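Local coordinates for ABC-type transport system, molybdenum-specific extracellular solute-binding protein (PDB 4KD5) that probably binds molybdate or tungstate outside the cell as the substrate-binding component of an ABC transporter, at residues Glu24-Lys29 with Glu212-Ser217. Residues are numbered along the deposited sequence; the frame is centred on the assembly and turned at random.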
# COMPACT_ATOMS: atom_id res chain seq x y z
N GLU A 24 -20.00 2.58 0.27
CA GLU A 24 -19.34 3.84 0.57
C GLU A 24 -19.43 4.22 2.05
O GLU A 24 -18.42 4.53 2.68
CB GLU A 24 -19.91 4.97 -0.30
CG GLU A 24 -19.17 5.20 -1.61
CD GLU A 24 -19.94 6.09 -2.57
OE1 GLU A 24 -19.44 7.20 -2.88
OE2 GLU A 24 -21.03 5.69 -3.02
N GLU A 25 -20.65 4.20 2.60
CA GLU A 25 -20.87 4.56 4.00
C GLU A 25 -20.20 3.58 4.96
O GLU A 25 -19.83 3.94 6.07
CB GLU A 25 -22.36 4.70 4.31
CG GLU A 25 -23.02 3.46 4.93
CD GLU A 25 -23.41 3.68 6.38
OE1 GLU A 25 -24.24 2.90 6.91
OE2 GLU A 25 -22.88 4.63 7.00
N GLU A 26 -20.05 2.33 4.52
CA GLU A 26 -19.49 1.29 5.37
C GLU A 26 -17.96 1.28 5.33
O GLU A 26 -17.32 0.93 6.32
CB GLU A 26 -20.04 -0.08 4.96
CG GLU A 26 -20.22 -1.06 6.10
CD GLU A 26 -21.46 -0.79 6.93
OE1 GLU A 26 -21.75 -1.59 7.84
OE2 GLU A 26 -22.14 0.23 6.67
N TYR A 27 -17.39 1.66 4.19
CA TYR A 27 -15.94 1.74 4.07
C TYR A 27 -15.43 2.96 4.80
O TYR A 27 -14.31 2.97 5.33
CB TYR A 27 -15.50 1.79 2.61
CG TYR A 27 -14.02 1.55 2.43
CD1 TYR A 27 -13.47 0.32 2.72
CD2 TYR A 27 -13.18 2.56 1.97
CE1 TYR A 27 -12.13 0.08 2.56
CE2 TYR A 27 -11.83 2.33 1.80
CZ TYR A 27 -11.31 1.09 2.10
OH TYR A 27 -9.98 0.83 1.95
N LYS A 28 -16.25 4.01 4.82
CA LYS A 28 -15.90 5.24 5.50
C LYS A 28 -15.71 4.99 7.00
O LYS A 28 -14.90 5.65 7.65
CB LYS A 28 -16.98 6.30 5.26
CG LYS A 28 -16.62 7.69 5.77
CD LYS A 28 -15.33 8.19 5.13
CE LYS A 28 -14.86 9.48 5.78
NZ LYS A 28 -13.60 9.98 5.16
N LYS A 29 -16.44 4.01 7.52
CA LYS A 29 -16.38 3.67 8.94
C LYS A 29 -15.12 2.89 9.32
O LYS A 29 -14.72 2.89 10.48
CB LYS A 29 -17.63 2.88 9.35
CG LYS A 29 -18.90 3.72 9.33
CD LYS A 29 -20.17 2.88 9.20
CE LYS A 29 -20.42 2.00 10.42
NZ LYS A 29 -21.82 1.49 10.45
N GLU A 212 -10.49 -2.85 -2.81
CA GLU A 212 -10.96 -4.06 -3.48
C GLU A 212 -11.09 -5.21 -2.48
O GLU A 212 -12.03 -6.00 -2.55
CB GLU A 212 -10.04 -4.46 -4.63
CG GLU A 212 -10.54 -5.67 -5.42
CD GLU A 212 -9.55 -6.16 -6.46
OE1 GLU A 212 -9.48 -7.39 -6.65
OE2 GLU A 212 -8.86 -5.34 -7.09
N GLU A 213 -10.15 -5.30 -1.54
CA GLU A 213 -10.21 -6.37 -0.56
C GLU A 213 -11.35 -6.20 0.45
O GLU A 213 -11.78 -7.16 1.06
CB GLU A 213 -8.87 -6.58 0.14
CG GLU A 213 -8.14 -7.86 -0.30
CD GLU A 213 -8.92 -9.13 0.02
OE1 GLU A 213 -8.68 -10.16 -0.65
OE2 GLU A 213 -9.77 -9.11 0.93
N PHE A 214 -11.84 -4.97 0.60
CA PHE A 214 -13.01 -4.75 1.44
C PHE A 214 -14.23 -5.34 0.75
O PHE A 214 -15.10 -5.93 1.39
CB PHE A 214 -13.24 -3.26 1.70
CG PHE A 214 -14.55 -2.96 2.37
CD1 PHE A 214 -14.76 -3.30 3.69
CD2 PHE A 214 -15.58 -2.33 1.67
CE1 PHE A 214 -15.97 -3.03 4.32
CE2 PHE A 214 -16.79 -2.05 2.28
CZ PHE A 214 -16.99 -2.41 3.61
N LEU A 215 -14.28 -5.19 -0.57
CA LEU A 215 -15.36 -5.72 -1.38
C LEU A 215 -15.37 -7.25 -1.33
O LEU A 215 -16.43 -7.87 -1.31
CB LEU A 215 -15.21 -5.24 -2.83
CG LEU A 215 -15.16 -3.74 -3.07
CD1 LEU A 215 -14.97 -3.41 -4.54
CD2 LEU A 215 -16.43 -3.08 -2.55
N LEU A 216 -14.18 -7.84 -1.31
CA LEU A 216 -14.02 -9.29 -1.32
C LEU A 216 -14.08 -9.86 0.10
O LEU A 216 -13.99 -11.07 0.29
CB LEU A 216 -12.71 -9.68 -2.00
CG LEU A 216 -12.52 -9.20 -3.44
CD1 LEU A 216 -11.09 -9.40 -3.91
CD2 LEU A 216 -13.48 -9.91 -4.38
N SER A 217 -14.22 -8.98 1.09
CA SER A 217 -14.26 -9.40 2.49
C SER A 217 -15.66 -9.85 2.92
O SER A 217 -16.65 -9.56 2.24
CB SER A 217 -13.77 -8.27 3.40
OG SER A 217 -14.77 -7.28 3.56
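Tyr-27 and Phe-214 form an apolar, helix-to-helix contact between the C-terminal ends of helices 17-28 and 205-215, at an interface with a second subunit. The Tyr-27 ring sets its CD1 corner over one face of the Phe-214 ring, 3.5 Å from Phe-214 CG and displaced toward the rim. With centroids 5.1 Å apart and planes inclined at 54°, the pair is oblique. Each CG lies anti to its own backbone N (chi1 -167° in Tyr-27, 171° in Phe-214), and the two side chains reach past one another in opposite directions. Tyr-27 CE1 lies 3.6 Å from Phe-214 CB. At the far rim, Phe-214 CZ lies 4.1 Å from Glu-26 CB, which sits at the ring's edge near its plane, while the carboxylate of Glu-26 turns away.

The chain has the two-lobed, alpha/beta architecture of periplasmic-binding-protein folds, and here helices from remote parts of the sequence meet within one lobe. Phe-211, one turn before Phe-214 on helix 205-215, extends the aromatic cluster by packing edge-to-face with Tyr-27, whose side chain also touches Val-34 of strand 34-41. Beyond the rings, Tyr-27 OH hydrogen-bonds Lys-210 NZ of the second subunit, and Val-30 of that subunit packs on Phe-214. Three residues past Phe-214, Ser-217 takes the N-cap position of helix 218-226, which follows helix 205-215 after a break of two residues.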